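Local coordinates for protein inactive glucansucrase (Lactobacillus reuteri, PDB 5JBD) that belongs to glycoside hydrolase family 70 as an inactive glucansucrase built on a TIM-type barrel, at residues T306-S318 and A630-E642. Sequence-based numbering, arbitrary orientation. Where two conformers were deposited one is given.
Sequences TKGNPQNANDHLS and ASDVVANKEKTFE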
loop_
_atom_site.group_PDB
_atom_site.type_symbol
_atom_site.label_atom_id
_atom_site.label_comp_id
_atom_site.label_asym_id
_atom_site.label_seq_id
_atom_site.Cartn_x
_atom_site.Cartn_y
_atom_site.Cartn_z
ATOM N N THR A 306 7.492 -7.776 -26.251
ATOM C CA THR A 306 8.265 -6.735 -25.595
ATOM C C THR A 306 9.760 -7.071 -25.550
ATOM O O THR A 306 10.587 -6.190 -25.731
ATOM C CB THR A 306 7.772 -6.533 -24.156
ATOM O OG1 THR A 306 7.713 -7.799 -23.501
ATOM C CG2 THR A 306 6.390 -5.911 -24.150
ATOM N N LYS A 307 10.086 -8.331 -25.280
ATOM C CA LYS A 307 11.468 -8.754 -25.156
ATOM C C LYS A 307 12.169 -8.631 -26.517
ATOM O O LYS A 307 11.658 -9.120 -27.530
ATOM C CB LYS A 307 11.527 -10.185 -24.622
ATOM C CG LYS A 307 12.909 -10.624 -24.160
ATOM C CD LYS A 307 12.839 -11.969 -23.440
ATOM C CE LYS A 307 14.206 -12.415 -22.948
ATOM N NZ LYS A 307 14.144 -13.693 -22.205
ATOM N N GLY A 308 13.303 -7.930 -26.544
ATOM C CA GLY A 308 14.042 -7.700 -27.787
ATOM C C GLY A 308 13.497 -6.637 -28.738
ATOM O O GLY A 308 14.053 -6.455 -29.830
ATOM N N ASN A 309 12.428 -5.955 -28.333
ATOM C CA ASN A 309 11.750 -4.953 -29.156
ATOM C C ASN A 309 11.469 -3.730 -28.261
ATOM O O ASN A 309 10.412 -3.660 -27.620
ATOM C CB ASN A 309 10.454 -5.542 -29.747
ATOM C CG ASN A 309 10.708 -6.764 -30.618
ATOM O OD1 ASN A 309 11.519 -6.727 -31.535
ATOM N ND2 ASN A 309 10.013 -7.855 -30.330
ATOM N N PRO A 310 12.442 -2.798 -28.166
ATOM C CA PRO A 310 12.326 -1.634 -27.273
ATOM C C PRO A 310 11.072 -0.789 -27.448
ATOM O O PRO A 310 10.528 -0.297 -26.446
ATOM C CB PRO A 310 13.589 -0.821 -27.596
ATOM C CG PRO A 310 14.586 -1.849 -28.005
ATOM C CD PRO A 310 13.791 -2.860 -28.778
ATOM N N GLN A 311 10.591 -0.650 -28.688
ATOM C CA GLN A 311 9.362 0.111 -28.935
ATOM C C GLN A 311 8.160 -0.513 -28.211
ATOM O O GLN A 311 7.382 0.205 -27.561
ATOM C CB GLN A 311 9.085 0.242 -30.446
ATOM C CG GLN A 311 7.851 1.075 -30.842
ATOM C CD GLN A 311 7.925 2.536 -30.403
ATOM O OE1 GLN A 311 7.144 2.972 -29.550
ATOM N NE2 GLN A 311 8.876 3.292 -30.962
ATOM N N ASN A 312 8.013 -1.837 -28.331
ATOM C CA ASN A 312 6.907 -2.543 -27.687
ATOM C C ASN A 312 7.078 -2.564 -26.163
ATOM O O ASN A 312 6.123 -2.336 -25.429
ATOM C CB ASN A 312 6.789 -3.983 -28.216
ATOM C CG ASN A 312 6.360 -4.047 -29.667
ATOM O OD1 ASN A 312 5.823 -3.086 -30.228
ATOM N ND2 ASN A 312 6.545 -5.201 -30.267
ATOM N N ALA A 313 8.296 -2.829 -25.695
ATOM C CA ALA A 313 8.571 -2.835 -24.250
ATOM C C ALA A 313 8.233 -1.472 -23.613
ATOM O O ALA A 313 7.500 -1.403 -22.628
ATOM C CB ALA A 313 10.022 -3.201 -23.975
ATOM N N ASN A 314 8.720 -0.408 -24.224
ATOM C CA ASN A 314 8.529 0.961 -23.702
ATOM C C ASN A 314 7.058 1.462 -23.789
ATOM O O ASN A 314 6.599 2.177 -22.901
ATOM C CB ASN A 314 9.493 1.942 -24.380
ATOM C CG ASN A 314 10.971 1.658 -24.056
ATOM O OD1 ASN A 314 11.299 0.703 -23.352
ATOM N ND2 ASN A 314 11.871 2.488 -24.591
ATOM N N ASP A 315 6.332 1.054 -24.830
ATOM C CA ASP A 315 4.881 1.314 -24.920
ATOM C C ASP A 315 4.093 0.638 -23.788
ATOM O O ASP A 315 2.968 1.063 -23.480
ATOM C CB ASP A 315 4.315 0.859 -26.267
ATOM C CG ASP A 315 4.635 1.818 -27.419
ATOM O OD1 ASP A 315 5.072 2.957 -27.190
ATOM O OD2 ASP A 315 4.456 1.413 -28.585
ATOM N N HIS A 316 4.667 -0.404 -23.178
ATOM C CA HIS A 316 4.032 -1.108 -22.057
ATOM C C HIS A 316 4.876 -0.995 -20.788
ATOM O O HIS A 316 5.063 -1.959 -20.044
ATOM C CB HIS A 316 3.747 -2.561 -22.478
ATOM C CG HIS A 316 2.780 -2.653 -23.618
ATOM N ND1 HIS A 316 1.415 -2.529 -23.440
ATOM C CD2 HIS A 316 2.975 -2.800 -24.953
ATOM C CE1 HIS A 316 0.813 -2.609 -24.614
ATOM N NE2 HIS A 316 1.732 -2.776 -25.546
ATOM N N LEU A 317 5.355 0.229 -20.530
ATOM C CA LEU A 317 6.237 0.498 -19.401
ATOM C C LEU A 317 5.651 -0.056 -18.130
ATOM O O LEU A 317 4.502 0.236 -17.810
ATOM C CB LEU A 317 6.451 2.011 -19.239
ATOM C CG LEU A 317 7.605 2.438 -18.325
ATOM C CD1 LEU A 317 8.957 2.000 -18.890
ATOM C CD2 LEU A 317 7.565 3.950 -18.095
ATOM N N SER A 318 6.431 -0.869 -17.423
ATOM C CA SER A 318 6.051 -1.379 -16.117
ATOM C C SER A 318 7.205 -1.202 -15.129
ATOM O O SER A 318 8.379 -1.285 -15.508
ATOM C CB SER A 318 5.603 -2.851 -16.221
ATOM O OG SER A 318 4.443 -2.970 -17.056
ATOM N N ALA A 630 12.400 4.761 -29.799
ATOM C CA ALA A 630 12.872 3.424 -29.421
ATOM C C ALA A 630 13.310 2.557 -30.610
ATOM O O ALA A 630 14.102 1.637 -30.428
ATOM C CB ALA A 630 11.805 2.701 -28.596
ATOM N N SER A 631 12.793 2.844 -31.808
ATOM C CA SER A 631 13.223 2.154 -33.029
ATOM C C SER A 631 14.683 2.447 -33.387
ATOM O O SER A 631 15.286 1.708 -34.154
ATOM C CB SER A 631 12.314 2.514 -34.217
ATOM O OG SER A 631 12.426 3.884 -34.571
ATOM N N ASP A 632 15.249 3.523 -32.822
ATOM C CA ASP A 632 16.629 3.958 -33.124
ATOM C C ASP A 632 17.696 3.609 -32.083
ATOM O O ASP A 632 18.845 4.069 -32.203
ATOM C CB ASP A 632 16.633 5.476 -33.371
ATOM C CG ASP A 632 15.756 5.872 -34.543
ATOM O OD1 ASP A 632 15.675 5.098 -35.524
ATOM O OD2 ASP A 632 15.126 6.941 -34.477
ATOM N N VAL A 633 17.350 2.799 -31.082
ATOM C CA VAL A 633 18.331 2.394 -30.076
ATOM C C VAL A 633 18.669 0.928 -30.286
ATOM O O VAL A 633 18.013 0.246 -31.070
ATOM C CB VAL A 633 17.842 2.645 -28.632
ATOM C CG1 VAL A 633 17.666 4.139 -28.404
ATOM C CG2 VAL A 633 16.549 1.886 -28.321
ATOM N N VAL A 634 19.694 0.458 -29.585
ATOM C CA VAL A 634 20.138 -0.932 -29.717
ATOM C C VAL A 634 19.058 -1.843 -29.144
ATOM O O VAL A 634 18.510 -1.547 -28.086
ATOM C CB VAL A 634 21.497 -1.165 -29.012
ATOM C CG1 VAL A 634 21.866 -2.655 -28.987
ATOM C CG2 VAL A 634 22.595 -0.348 -29.702
ATOM N N ALA A 635 18.729 -2.919 -29.858
ATOM C CA ALA A 635 17.794 -3.922 -29.357
ATOM C C ALA A 635 18.608 -5.148 -28.971
ATOM O O ALA A 635 19.580 -5.493 -29.637
ATOM C CB ALA A 635 16.765 -4.273 -30.403
ATOM N N ASN A 636 18.243 -5.770 -27.864
ATOM C CA ASN A 636 18.972 -6.928 -27.354
ATOM C C ASN A 636 17.960 -8.007 -27.076
ATOM O O ASN A 636 17.058 -7.806 -26.254
ATOM C CB ASN A 636 19.725 -6.528 -26.086
ATOM C CG ASN A 636 20.599 -7.640 -25.529
ATOM O OD1 ASN A 636 20.368 -8.838 -25.758
ATOM N ND2 ASN A 636 21.596 -7.244 -24.758
ATOM N N LYS A 637 18.105 -9.167 -27.728
ATOM C CA LYS A 637 17.137 -10.263 -27.588
ATOM C C LYS A 637 16.971 -10.771 -26.158
ATOM O O LYS A 637 15.955 -11.360 -25.847
ATOM C CB LYS A 637 17.464 -11.456 -28.525
ATOM C CG LYS A 637 18.729 -12.218 -28.141
ATOM C CD LYS A 637 19.246 -13.165 -29.227
ATOM C CE LYS A 637 20.484 -13.922 -28.705
ATOM N NZ LYS A 637 20.107 -15.139 -27.928
ATOM N N GLU A 638 17.979 -10.581 -25.307
ATOM C CA GLU A 638 17.947 -11.045 -23.937
ATOM C C GLU A 638 17.367 -10.003 -22.971
ATOM O O GLU A 638 17.214 -10.300 -21.777
ATOM C CB GLU A 638 19.374 -11.407 -23.455
ATOM C CG GLU A 638 20.322 -12.237 -24.343
ATOM C CD GLU A 638 19.905 -13.693 -24.513
ATOM O OE1 GLU A 638 18.882 -14.118 -23.918
ATOM O OE2 GLU A 638 20.618 -14.432 -25.246
ATOM N N LYS A 639 17.039 -8.804 -23.466
ATOM C CA LYS A 639 16.537 -7.741 -22.616
ATOM C C LYS A 639 15.138 -7.262 -23.008
ATOM O O LYS A 639 14.784 -7.190 -24.190
ATOM C CB LYS A 639 17.497 -6.551 -22.620
ATOM C CG LYS A 639 18.900 -6.843 -22.081
ATOM C CD LYS A 639 18.862 -7.254 -20.621
ATOM C CE LYS A 639 20.226 -7.202 -19.936
ATOM N NZ LYS A 639 20.115 -7.377 -18.438
ATOM N N THR A 640 14.380 -6.870 -21.996
ATOM C CA THR A 640 13.104 -6.181 -22.178
ATOM C C THR A 640 13.345 -4.668 -22.006
ATOM O O THR A 640 13.397 -3.938 -23.008
ATOM C CB THR A 640 12.061 -6.789 -21.232
ATOM O OG1 THR A 640 11.854 -8.160 -21.604
ATOM C CG2 THR A 640 10.726 -6.064 -21.305
ATOM N N PHE A 641 13.535 -4.186 -20.777
ATOM C CA PHE A 641 13.947 -2.784 -20.595
ATOM C C PHE A 641 15.466 -2.614 -20.702
ATOM O O PHE A 641 16.225 -3.467 -20.270
ATOM C CB PHE A 641 13.360 -2.176 -19.322
ATOM C CG PHE A 641 11.872 -2.071 -19.385
ATOM C CD1 PHE A 641 11.278 -1.213 -20.308
ATOM C CD2 PHE A 641 11.059 -2.911 -18.637
ATOM C CE1 PHE A 641 9.909 -1.147 -20.429
ATOM C CE2 PHE A 641 9.691 -2.851 -18.767
ATOM C CZ PHE A 641 9.114 -1.974 -19.665
ATOM N N GLU A 642 15.862 -1.521 -21.345
ATOM C CA GLU A 642 17.246 -1.134 -21.526
ATOM C C GLU A 642 17.340 0.348 -21.169
ATOM O O GLU A 642 16.519 1.146 -21.636
ATOM C CB GLU A 642 17.641 -1.280 -22.971
ATOM C CG GLU A 642 17.582 -2.693 -23.531
ATOM C CD GLU A 642 18.009 -2.730 -24.982
ATOM O OE1 GLU A 642 17.477 -1.920 -25.769
ATOM O OE2 GLU A 642 18.873 -3.549 -25.335
HETATM O O HOH W 1 13.053 -4.482 -25.684
HETATM O O HOH W 2 14.763 1.474 -24.557
HETATM O O HOH W 3 13.629 -0.806 -23.332
#
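Gly-308 N donates to Lys-639 O (2.9 Å, 162° at the hydrogen), the single direct hydrogen bond between the segments. Two tight turns meet here, a type II turn over 306-309 and a type I turn over 636-639; Gly-308, with its positive phi, brings its CA within 3.4 Å of Asn-636 O in a CA-H...O contact. Alongside, the extended Lys-307 chain runs its methylenes past Lys-637 O and crosses Thr-640 at about a right angle. Thr-640 OG1 rests on Lys-307, while its CG2, set anti to the backbone N, meets Ala-313 CB at 4.0 Å. The Phe-641 ring lies against the C-terminal part of 306-318: its CE1 touches Leu-317 CD1 at 3.6 Å, and Asn-314 OD1 sits at the ring edge, the amide and ring planes 9° apart. A water 2.8 Å from Asn-314 OD1 probably donates to it and accepts from Glu-642 N. At the helix start, the Pro-310 ring packs against Ala-630, Val-633 and Ala-635, with CD 3.7 Å from Ala-635 CB. Leu-647 of helix 645-648 touches Asn-314, Leu-317 and Phe-641. Segment 306-318 runs directly into strand 319-320, while 630-642 leads through that helix to strand 652-654, so the contact joins connections preceding two strands of family 70's circularly permuted (beta/alpha)8 barrel.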